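Side-chain contacts in homoaconitase large subunit (Methanocaldococcus jannaschii, PDB 4KP2), which forms a heterotetrameric hydro-lyase with its small subunit and interconverts homocitrate, cis-homoaconitate and homoisocitrate in 2-oxosuberate biosynthesis: residues A[84-89]-A[378-383]; A[384-389]-A[402-407]; A[409-412]-A[418-421]. All coordinates share one frame; numbering follows the deposited sequence.

Interaction 1. Residues A[84-89]-A[378-383]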
ATOM      1  N   ASN A  84       3.293  -3.087 -10.177  1.00 46.23           N
ATOM      2  CA  ASN A  84       2.123  -2.228 -10.040  1.00 50.86           C
ATOM      3  C   ASN A  84       1.014  -2.883  -9.227  1.00 51.03           C
ATOM      4  O   ASN A  84      -0.096  -3.081  -9.723  1.00 54.29           O
ATOM      5  CB  ASN A  84       1.594  -1.835 -11.421  1.00 56.72           C
ATOM      6  CG  ASN A  84       2.651  -1.171 -12.285  1.00 59.86           C
ATOM      7  OD1 ASN A  84       2.790   0.051 -12.284  1.00 66.50           O
ATOM      8  ND2 ASN A  84       3.403  -1.978 -13.027  1.00 48.01           N
ATOM      9  N   VAL A  85       1.315  -3.219  -7.977  1.00 48.36           N
ATOM     10  CA  VAL A  85       0.344  -3.891  -7.122  1.00 54.94           C
ATOM     11  C   VAL A  85       0.034  -3.096  -5.849  1.00 55.64           C
ATOM     12  O   VAL A  85       0.933  -2.794  -5.064  1.00 57.45           O
ATOM     13  CB  VAL A  85       0.796  -5.328  -6.771  1.00 51.39           C
ATOM     14  CG1 VAL A  85       0.689  -6.221  -7.996  1.00 53.87           C
ATOM     15  CG2 VAL A  85       2.219  -5.332  -6.229  1.00 43.43           C
ATOM     16  N   PRO A  86      -1.244  -2.733  -5.652  1.00 49.55           N
ATOM     17  CA  PRO A  86      -2.385  -2.933  -6.553  1.00 51.79           C
ATOM     18  C   PRO A  86      -2.295  -2.015  -7.773  1.00 50.55           C
ATOM     19  O   PRO A  86      -1.515  -1.064  -7.743  1.00 51.20           O
ATOM     20  CB  PRO A  86      -3.589  -2.532  -5.685  1.00 51.90           C
ATOM     21  CG  PRO A  86      -3.097  -2.587  -4.280  1.00 54.43           C
ATOM     22  CD  PRO A  86      -1.667  -2.175  -4.358  1.00 52.72           C
ATOM     23  N   PRO A  87      -3.066  -2.312  -8.836  1.00 55.11           N
ATOM     24  CA  PRO A  87      -3.075  -1.514 -10.068  1.00 59.47           C
ATOM     25  C   PRO A  87      -3.221  -0.016  -9.816  1.00 59.94           C
ATOM     26  O   PRO A  87      -4.143   0.411  -9.122  1.00 60.98           O
ATOM     27  CB  PRO A  87      -4.303  -2.044 -10.805  1.00 55.67           C
ATOM     28  CG  PRO A  87      -4.378  -3.465 -10.394  1.00 60.86           C
ATOM     29  CD  PRO A  87      -3.917  -3.510  -8.960  1.00 55.71           C
ATOM     30  N   ASN A  88      -2.311   0.765 -10.388  1.00 64.18           N
ATOM     31  CA  ASN A  88      -2.273   2.207 -10.173  1.00 61.69           C
ATOM     32  C   ASN A  88      -2.967   3.001 -11.276  1.00 64.83           C
ATOM     33  O   ASN A  88      -3.553   4.050 -11.021  1.00 60.63           O
ATOM     34  CB  ASN A  88      -0.825   2.673 -10.018  1.00 69.33           C
ATOM     35  CG  ASN A  88       0.120   1.950 -10.960  1.00 72.35           C
ATOM     36  OD1 ASN A  88      -0.152   0.829 -11.388  1.00 70.72           O
ATOM     37  ND2 ASN A  88       1.239   2.587 -11.284  1.00 74.06           N
ATOM     38  N   THR A  89      -2.892   2.504 -12.505  1.00 65.06           N
ATOM     39  CA  THR A  89      -3.553   3.165 -13.623  1.00 59.44           C
ATOM     40  C   THR A  89      -4.449   2.195 -14.378  1.00 59.04           C
ATOM     41  O   THR A  89      -4.394   0.984 -14.160  1.00 60.99           O
ATOM     42  CB  THR A  89      -2.536   3.793 -14.599  1.00 52.16           C
ATOM     43  OG1 THR A  89      -1.595   2.798 -15.021  1.00 56.81           O
ATOM     44  CG2 THR A  89      -1.793   4.935 -13.929  1.00 43.05           C
ATOM     45  N   ILE A 378       3.084   1.182   5.410  1.00 45.58           N
ATOM     46  CA  ILE A 378       3.218  -0.174   4.900  1.00 42.98           C
ATOM     47  C   ILE A 378       2.412  -0.354   3.619  1.00 42.90           C
ATOM     48  O   ILE A 378       1.249   0.043   3.546  1.00 44.78           O
ATOM     49  CB  ILE A 378       2.744  -1.205   5.937  1.00 41.22           C
ATOM     50  CG1 ILE A 378       3.386  -0.925   7.297  1.00 41.86           C
ATOM     51  CG2 ILE A 378       3.053  -2.620   5.467  1.00 37.14           C
ATOM     52  CD1 ILE A 378       4.898  -0.979   7.280  1.00 45.26           C
ATOM     53  N   CYS A 379       3.034  -0.952   2.608  1.00 46.28           N
ATOM     54  CA  CYS A 379       2.360  -1.189   1.339  1.00 47.19           C
ATOM     55  C   CYS A 379       2.474  -2.646   0.904  1.00 46.61           C
ATOM     56  O   CYS A 379       3.219  -3.426   1.497  1.00 40.66           O
ATOM     57  CB  CYS A 379       2.911  -0.265   0.252  1.00 44.85           C
ATOM     58  SG  CYS A 379       2.642   1.495   0.564  1.00 63.58           S
ATOM     59  N   THR A 380       1.723  -2.999  -0.134  1.00 50.23           N
ATOM     60  CA  THR A 380       1.708  -4.354  -0.675  1.00 45.82           C
ATOM     61  C   THR A 380       3.096  -4.783  -1.139  1.00 48.06           C
ATOM     62  O   THR A 380       3.764  -4.045  -1.867  1.00 50.64           O
ATOM     63  CB  THR A 380       0.720  -4.457  -1.855  1.00 53.81           C
ATOM     64  OG1 THR A 380      -0.617  -4.252  -1.380  1.00 56.38           O
ATOM     65  CG2 THR A 380       0.811  -5.814  -2.530  1.00 48.05           C
ATOM     66  N   PRO A 381       3.538  -5.977  -0.705  1.00 42.34           N
ATOM     67  CA  PRO A 381       4.840  -6.557  -1.056  1.00 43.72           C
ATOM     68  C   PRO A 381       5.143  -6.505  -2.553  1.00 47.25           C
ATOM     69  O   PRO A 381       4.659  -7.338  -3.320  1.00 50.40           O
ATOM     70  CB  PRO A 381       4.700  -8.009  -0.599  1.00 42.42           C
ATOM     71  CG  PRO A 381       3.781  -7.933   0.564  1.00 43.25           C
ATOM     72  CD  PRO A 381       2.799  -6.832   0.243  1.00 47.60           C
ATOM     73  N   GLY A 382       5.946  -5.525  -2.950  1.00 43.05           N
ATOM     74  CA  GLY A 382       6.348  -5.364  -4.333  1.00 39.95           C
ATOM     75  C   GLY A 382       7.537  -4.429  -4.437  1.00 51.73           C
ATOM     76  O   GLY A 382       8.389  -4.397  -3.549  1.00 53.68           O
ATOM     77  N   CYS A 383       7.595  -3.662  -5.519  1.00 53.46           N
ATOM     78  CA  CYS A 383       8.679  -2.705  -5.715  1.00 65.62           C
ATOM     79  C   CYS A 383       8.154  -1.335  -6.137  1.00 76.37           C
ATOM     80  O   CYS A 383       7.804  -1.119  -7.298  1.00 81.00           O
ATOM     81  CB  CYS A 383       9.690  -3.235  -6.735  1.00 72.17           C
ATOM     82  SG  CYS A 383       8.966  -3.877  -8.268  1.00 69.96           S
TER
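Thr380 hangs over one side of the flat cis peptide that joins Val85 to Pro86. In this cis unit Val85 O and Pro86 CD share an edge, and the threonine comes at that edge from well above the peptide plane. Its CB sits 3.6 Å from Val85 O, while its OG1 is 3.8 Å from Pro86 CD, the hydroxyl standing above the peptide plane. The two branches of the threonine divide the work: with OG1 beside the backbone N (chi1 -66°), CG2 is swung to the valine side and lies 4.0 Å from Val85 CG2, the two side chains crossing at about a right angle. Gly382 makes no contact of its own here, but a CB on it would stand 3.2 Å from Val85 CG2, which is tight.

The hydroxyl of Thr380 is satisfied across the dimer, by the backbone carbonyl of Ile378 of the second subunit. Replacing Thr380 by alanine is likely to leave that carbonyl without its donor and to open a gap beside Val85 CG2. On the other limb of the 84-89 turn, Asn88 ND2 donates to Asn84 OD1 at 3.1 Å, in the carbonyl plane and on a lone pair, though the bond is bent (138° at the hydrogen); it ties the two amides together across the proline pair.

The contact joins the loops that follow a strand of each of two parallel sheets. Residues 378-383 leave edge strand 377-378 and end at Cys383, a predicted ligand of the [4Fe-4S] cluster, which bonds through its backbone to Asp82. Residues 84-89 follow strand 77-80, and Val85 and Pro87 rest on helix 90-106, whose start is capped by Thr89 through Ala92 N.

Interaction 2. Residues A[384-389]-A[402-407]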
ATOM      1  N   GLY A 384       8.102  -0.413  -5.181  1.00 70.86           N
ATOM      2  CA  GLY A 384       7.629   0.933  -5.444  1.00 74.30           C
ATOM      3  C   GLY A 384       8.010   1.896  -4.335  1.00 76.81           C
ATOM      4  O   GLY A 384       8.064   1.509  -3.170  1.00 77.12           O
ATOM      5  N   PRO A 385       8.271   3.164  -4.690  1.00 80.89           N
ATOM      6  CA  PRO A 385       8.205   3.677  -6.062  1.00 80.79           C
ATOM      7  C   PRO A 385       9.460   3.366  -6.877  1.00 78.44           C
ATOM      8  O   PRO A 385      10.577   3.657  -6.448  1.00 66.74           O
ATOM      9  CB  PRO A 385       8.070   5.186  -5.857  1.00 74.31           C
ATOM     10  CG  PRO A 385       8.780   5.447  -4.576  1.00 75.52           C
ATOM     11  CD  PRO A 385       8.545   4.233  -3.713  1.00 74.39           C
ATOM     12  N   CYS A 386       9.261   2.771  -8.049  1.00 87.61           N
ATOM     13  CA  CYS A 386      10.359   2.460  -8.953  1.00 84.88           C
ATOM     14  C   CYS A 386       9.950   2.761 -10.388  1.00 86.37           C
ATOM     15  O   CYS A 386       8.916   2.280 -10.857  1.00 84.69           O
ATOM     16  CB  CYS A 386      10.775   0.995  -8.816  1.00 86.69           C
ATOM     17  SG  CYS A 386      11.456   0.559  -7.193  1.00103.89           S
ATOM     18  N   LEU A 387      10.764   3.561 -11.073  1.00 91.40           N
ATOM     19  CA  LEU A 387      10.480   4.004 -12.439  1.00 90.36           C
ATOM     20  C   LEU A 387       9.143   4.736 -12.528  1.00 95.75           C
ATOM     21  O   LEU A 387       8.478   4.705 -13.562  1.00 97.43           O
ATOM     22  CB  LEU A 387      10.502   2.825 -13.418  1.00 89.45           C
ATOM     23  CG  LEU A 387      11.708   1.886 -13.378  1.00 87.62           C
ATOM     24  CD1 LEU A 387      11.628   0.860 -14.500  1.00 78.03           C
ATOM     25  CD2 LEU A 387      13.005   2.668 -13.456  1.00 79.33           C
ATOM     26  N   GLY A 388       8.758   5.392 -11.439  1.00 87.74           N
ATOM     27  CA  GLY A 388       7.475   6.065 -11.372  1.00 81.03           C
ATOM     28  C   GLY A 388       6.334   5.067 -11.367  1.00 85.39           C
ATOM     29  O   GLY A 388       5.414   5.155 -12.180  1.00 81.25           O
ATOM     30  N   ALA A 389       6.395   4.115 -10.441  1.00 87.94           N
ATOM     31  CA  ALA A 389       5.389   3.061 -10.343  1.00 75.73           C
ATOM     32  C   ALA A 389       4.138   3.544  -9.618  1.00 72.78           C
ATOM     33  O   ALA A 389       3.283   2.740  -9.243  1.00 70.41           O
ATOM     34  CB  ALA A 389       5.966   1.843  -9.641  1.00 72.82           C
ATOM     35  N   SER A 402      16.625   5.939  -0.354  1.00 54.39           N
ATOM     36  CA  SER A 402      16.058   4.632  -0.665  1.00 54.97           C
ATOM     37  C   SER A 402      17.059   3.490  -0.524  1.00 51.01           C
ATOM     38  O   SER A 402      18.272   3.701  -0.553  1.00 46.38           O
ATOM     39  CB  SER A 402      15.473   4.634  -2.078  1.00 45.61           C
ATOM     40  OG  SER A 402      14.938   3.365  -2.405  1.00 46.23           O
ATOM     41  N   THR A 403      16.535   2.279  -0.369  1.00 49.02           N
ATOM     42  CA  THR A 403      17.360   1.079  -0.317  1.00 46.49           C
ATOM     43  C   THR A 403      17.335   0.376  -1.668  1.00 47.40           C
ATOM     44  O   THR A 403      17.758  -0.772  -1.789  1.00 52.97           O
ATOM     45  CB  THR A 403      16.880   0.102   0.769  1.00 45.78           C
ATOM     46  OG1 THR A 403      15.536  -0.304   0.487  1.00 51.56           O
ATOM     47  CG2 THR A 403      16.933   0.759   2.138  1.00 41.28           C
ATOM     48  N   THR A 404      16.831   1.077  -2.680  1.00 53.06           N
ATOM     49  CA  THR A 404      16.772   0.546  -4.037  1.00 54.69           C
ATOM     50  C   THR A 404      18.139   0.570  -4.712  1.00 54.19           C
ATOM     51  O   THR A 404      19.162   0.796  -4.066  1.00 51.92           O
ATOM     52  CB  THR A 404      15.771   1.327  -4.911  1.00 53.77           C
ATOM     53  OG1 THR A 404      16.008   2.734  -4.774  1.00 51.62           O
ATOM     54  CG2 THR A 404      14.343   1.016  -4.497  1.00 47.17           C
ATOM     55  N   ASN A 405      18.144   0.346  -6.022  1.00 53.47           N
ATOM     56  CA  ASN A 405      19.387   0.277  -6.779  1.00 51.79           C
ATOM     57  C   ASN A 405      19.513   1.357  -7.851  1.00 54.39           C
ATOM     58  O   ASN A 405      20.592   1.557  -8.412  1.00 54.64           O
ATOM     59  CB  ASN A 405      19.553  -1.110  -7.403  1.00 50.70           C
ATOM     60  CG  ASN A 405      18.266  -1.636  -8.005  1.00 54.37           C
ATOM     61  OD1 ASN A 405      17.424  -0.868  -8.468  1.00 55.01           O
ATOM     62  ND2 ASN A 405      18.105  -2.953  -7.995  1.00 51.85           N
ATOM     63  N   ARG A 406      18.413   2.049  -8.133  1.00 61.07           N
ATOM     64  CA  ARG A 406      18.431   3.132  -9.111  1.00 64.79           C
ATOM     65  C   ARG A 406      18.565   4.498  -8.444  1.00 62.34           C
ATOM     66  O   ARG A 406      18.087   4.708  -7.329  1.00 60.13           O
ATOM     67  CB  ARG A 406      17.188   3.094 -10.001  1.00 69.16           C
ATOM     68  CG  ARG A 406      17.413   2.414 -11.341  1.00 68.59           C
ATOM     69  CD  ARG A 406      17.398   0.902 -11.214  1.00 64.97           C
ATOM     70  NE  ARG A 406      16.042   0.389 -11.048  1.00 69.55           N
ATOM     71  CZ  ARG A 406      15.231   0.091 -12.058  1.00 69.59           C
ATOM     72  NH1 ARG A 406      15.641   0.253 -13.309  1.00 66.06           N
ATOM     73  NH2 ARG A 406      14.011  -0.370 -11.818  1.00 67.48           N
ATOM     74  N   ASN A 407      19.209   5.426  -9.142  1.00 65.40           N
ATOM     75  CA  ASN A 407      19.542   6.723  -8.573  1.00 59.07           C
ATOM     76  C   ASN A 407      19.363   7.844  -9.593  1.00 59.56           C
ATOM     77  O   ASN A 407      19.656   9.008  -9.320  1.00 59.53           O
ATOM     78  CB  ASN A 407      20.985   6.698  -8.064  1.00 53.18           C
ATOM     79  CG  ASN A 407      21.312   7.875  -7.172  1.00 58.29           C
ATOM     80  OD1 ASN A 407      20.416   8.531  -6.645  1.00 65.21           O
ATOM     81  ND2 ASN A 407      22.598   8.149  -7.000  1.00 57.33           N
TER
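The guanidinium of Arg406 and the isobutyl end of Leu387 make the apolar-on-planar part of this contact. Leu387 CD2 sits over one face of the guanidinium, 3.6 Å from NH1 of Arg406 and 3.7 Å from its CZ, so the methyl lies over the plane between the two terminal nitrogens. Leu387 CG closes in as well, 3.6 Å from Arg406 NH2. The arginine reaches this position by folding: its chain bends at both chi2 (79°) and chi3 (75°), curling the charged group round to the leucine. Glu234 also touches the arginine, and Arg411 packs on the same leucine.

A second, purely van der Waals touch lies deeper. Cys386 SG is 4.0 Å from the methyl CG2 of Thr404, with CB of both residues directed at the opposite segment. Cys386 closes a Cys-Gly-Pro-Cys sequence that begins at Cys383, with a cis peptide bond ahead of Pro385. In the aconitase family such a pair, together with one more cysteine, here Cys323, holds three irons of the [4Fe-4S] cluster, and that role is predicted for all three residues in this subunit. The side chains of Cys386 and Cys383 approach to about 4 Å at their nearest atoms, and that of Thr404 is about 8 Å from Cys323, which places this contact at the wall of the probable cluster site.

Polar contacts stay within the 402-407 segment or run outward from it. Ser402 OG and Thr404 OG1 share a hydrogen bond of 2.7 Å, which fixes the rotation of the threonine and keeps its CG2 turned to the sulfur. Thr403 OG1 bonds to Gly321 N beyond strand 317-320, and Asn405 ND2 to Asn230 OD1.

Interaction 3. Residues A[409-412]-A[418-421]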
ATOM      1  N   LYS A 409      18.142  10.663 -12.437  1.00 58.47           N
ATOM      2  CA  LYS A 409      17.418  11.921 -12.295  1.00 54.32           C
ATOM      3  C   LYS A 409      15.953  11.799 -12.701  1.00 59.62           C
ATOM      4  O   LYS A 409      15.641  11.457 -13.842  1.00 64.92           O
ATOM      5  CB  LYS A 409      18.101  13.013 -13.120  1.00 59.32           C
ATOM      6  CG  LYS A 409      17.512  14.400 -12.932  1.00 64.60           C
ATOM      7  CD  LYS A 409      18.248  15.428 -13.779  1.00 67.36           C
ATOM      8  CE  LYS A 409      19.732  15.463 -13.443  1.00 68.01           C
ATOM      9  NZ  LYS A 409      20.476  16.435 -14.291  1.00 63.53           N
ATOM     10  N   GLY A 410      15.059  12.088 -11.760  1.00 59.30           N
ATOM     11  CA  GLY A 410      13.632  12.035 -12.018  1.00 55.06           C
ATOM     12  C   GLY A 410      13.100  10.617 -12.063  1.00 51.33           C
ATOM     13  O   GLY A 410      12.155  10.322 -12.796  1.00 60.32           O
ATOM     14  N   ARG A 411      13.705   9.738 -11.272  1.00 49.86           N
ATOM     15  CA  ARG A 411      13.317   8.332 -11.256  1.00 56.53           C
ATOM     16  C   ARG A 411      12.048   8.103 -10.439  1.00 60.91           C
ATOM     17  O   ARG A 411      11.166   7.344 -10.847  1.00 69.95           O
ATOM     18  CB  ARG A 411      14.454   7.471 -10.705  1.00 59.97           C
ATOM     19  CG  ARG A 411      14.152   5.984 -10.696  1.00 57.65           C
ATOM     20  CD  ARG A 411      14.944   5.243 -11.760  1.00 69.80           C
ATOM     21  NE  ARG A 411      14.794   5.836 -13.086  1.00 77.07           N
ATOM     22  CZ  ARG A 411      15.249   5.280 -14.205  1.00 72.04           C
ATOM     23  NH1 ARG A 411      15.874   4.112 -14.158  1.00 70.29           N
ATOM     24  NH2 ARG A 411      15.073   5.886 -15.370  1.00 69.63           N
ATOM     25  N   MET A 412      11.958   8.762  -9.288  1.00 55.68           N
ATOM     26  CA  MET A 412      10.812   8.588  -8.401  1.00 57.93           C
ATOM     27  C   MET A 412       9.772   9.694  -8.544  1.00 57.10           C
ATOM     28  O   MET A 412       8.956   9.902  -7.647  1.00 56.60           O
ATOM     29  CB  MET A 412      11.265   8.488  -6.943  1.00 55.84           C
ATOM     30  CG  MET A 412      11.922   7.172  -6.584  1.00 57.46           C
ATOM     31  SD  MET A 412      12.246   7.032  -4.817  1.00 57.89           S
ATOM     32  CE  MET A 412      12.953   5.390  -4.737  1.00 49.51           C
ATOM     33  N   TYR A 418      15.369  14.440  -5.961  1.00 49.77           N
ATOM     34  CA  TYR A 418      16.661  13.849  -5.634  1.00 46.94           C
ATOM     35  C   TYR A 418      16.526  12.521  -4.897  1.00 52.80           C
ATOM     36  O   TYR A 418      15.620  12.339  -4.082  1.00 56.36           O
ATOM     37  CB  TYR A 418      17.497  14.825  -4.808  1.00 52.93           C
ATOM     38  CG  TYR A 418      17.683  16.171  -5.471  1.00 62.02           C
ATOM     39  CD1 TYR A 418      18.732  16.392  -6.354  1.00 55.93           C
ATOM     40  CD2 TYR A 418      16.808  17.219  -5.217  1.00 65.37           C
ATOM     41  CE1 TYR A 418      18.905  17.621  -6.963  1.00 64.13           C
ATOM     42  CE2 TYR A 418      16.972  18.450  -5.820  1.00 63.33           C
ATOM     43  CZ  TYR A 418      18.022  18.645  -6.691  1.00 64.66           C
ATOM     44  OH  TYR A 418      18.186  19.871  -7.293  1.00 60.46           O
ATOM     45  N   ILE A 419      17.438  11.601  -5.192  1.00 53.61           N
ATOM     46  CA  ILE A 419      17.432  10.276  -4.583  1.00 50.63           C
ATOM     47  C   ILE A 419      18.804   9.937  -4.007  1.00 48.70           C
ATOM     48  O   ILE A 419      19.829  10.215  -4.624  1.00 48.00           O
ATOM     49  CB  ILE A 419      17.043   9.190  -5.607  1.00 56.34           C
ATOM     50  CG1 ILE A 419      15.696   9.518  -6.251  1.00 55.35           C
ATOM     51  CG2 ILE A 419      16.998   7.813  -4.954  1.00 49.77           C
ATOM     52  CD1 ILE A 419      15.263   8.512  -7.289  1.00 42.85           C
ATOM     53  N   TYR A 420      18.817   9.346  -2.817  1.00 52.45           N
ATOM     54  CA  TYR A 420      20.053   8.860  -2.216  1.00 45.33           C
ATOM     55  C   TYR A 420      19.920   7.375  -1.898  1.00 48.59           C
ATOM     56  O   TYR A 420      18.874   6.924  -1.429  1.00 47.17           O
ATOM     57  CB  TYR A 420      20.383   9.643  -0.944  1.00 52.16           C
ATOM     58  CG  TYR A 420      20.861  11.057  -1.183  1.00 49.82           C
ATOM     59  CD1 TYR A 420      19.971  12.064  -1.529  1.00 51.11           C
ATOM     60  CD2 TYR A 420      22.204  11.388  -1.048  1.00 49.17           C
ATOM     61  CE1 TYR A 420      20.404  13.359  -1.744  1.00 52.85           C
ATOM     62  CE2 TYR A 420      22.646  12.682  -1.260  1.00 48.67           C
ATOM     63  CZ  TYR A 420      21.741  13.663  -1.608  1.00 49.08           C
ATOM     64  OH  TYR A 420      22.171  14.952  -1.821  1.00 45.25           O
ATOM     65  N   LEU A 421      20.979   6.616  -2.159  1.00 50.73           N
ATOM     66  CA  LEU A 421      20.962   5.175  -1.926  1.00 46.14           C
ATOM     67  C   LEU A 421      21.799   4.801  -0.709  1.00 48.60           C
ATOM     68  O   LEU A 421      22.928   5.265  -0.561  1.00 53.69           O
ATOM     69  CB  LEU A 421      21.477   4.430  -3.158  1.00 48.89           C
ATOM     70  CG  LEU A 421      20.716   4.656  -4.463  1.00 49.45           C
ATOM     71  CD1 LEU A 421      21.378   3.897  -5.601  1.00 55.56           C
ATOM     72  CD2 LEU A 421      19.264   4.237  -4.310  1.00 55.61           C
TER
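Met412 crosses Ile419, the second residue of strand 418-421, which is an outermost strand of a parallel five-stranded sheet of order 3-2-1-4-5, part of the alpha-beta-alpha sandwich of the aconitase family. The methionine belongs to the loop that leads into this strand, and it closes back over the strand it precedes.

Followed outward from the backbone, Met412 meets one methyl again and again. Its CB is 4.0 Å from Ile419 CD1, and its CG is nearer still, at 3.7 Å. SD follows at 4.2 Å from the same Ile419 CD1. Because the chain is extended beyond CG, the methionine then runs on past the isoleucine, the two side chains crossing at about a right angle. CE at its tip reaches the neighbouring strand 399-402, where it lies 3.7 Å from Ser402 CB; Cys400 of that strand also touches the side chain. The end of the methionine thus rests on strand 399-402, about 6 Å from the side chain of Cys386 at their nearest atoms.

Ile419 offers CD1 because its own chain is drawn out, with CG1 anti to the carbonyl carbon (chi1 -55°) and CD1 anti to CA. Arg411 flanks the same methyl with its aliphatic root while its charged end leads off to Leu387 and Arg406: Arg411 CB stands 3.7 Å from Ile419 CD1.

How the interactions relate
Along the chain the three contacts come in series, each closing before the next opens. Interaction 1 lies 13 Å from interaction 2 and 19 Å from interaction 3, centre to centre; interactions 2 and 3 are only 8 Å apart. All three draw on the parallel sheet that runs from strand 377-378 to strand 418-421, the first also tying it to the loop after strand 77-80 of the other parallel sheet. Interactions 2 and 3 are joined by a probable hydrogen bond, 2.7 Å from Ser402 N to Tyr420 O. Interactions 1 and 2 hold the loop with two of the predicted cluster cysteines, and interaction 3 packs beside it, at the sheet edge opposite strand 377-378.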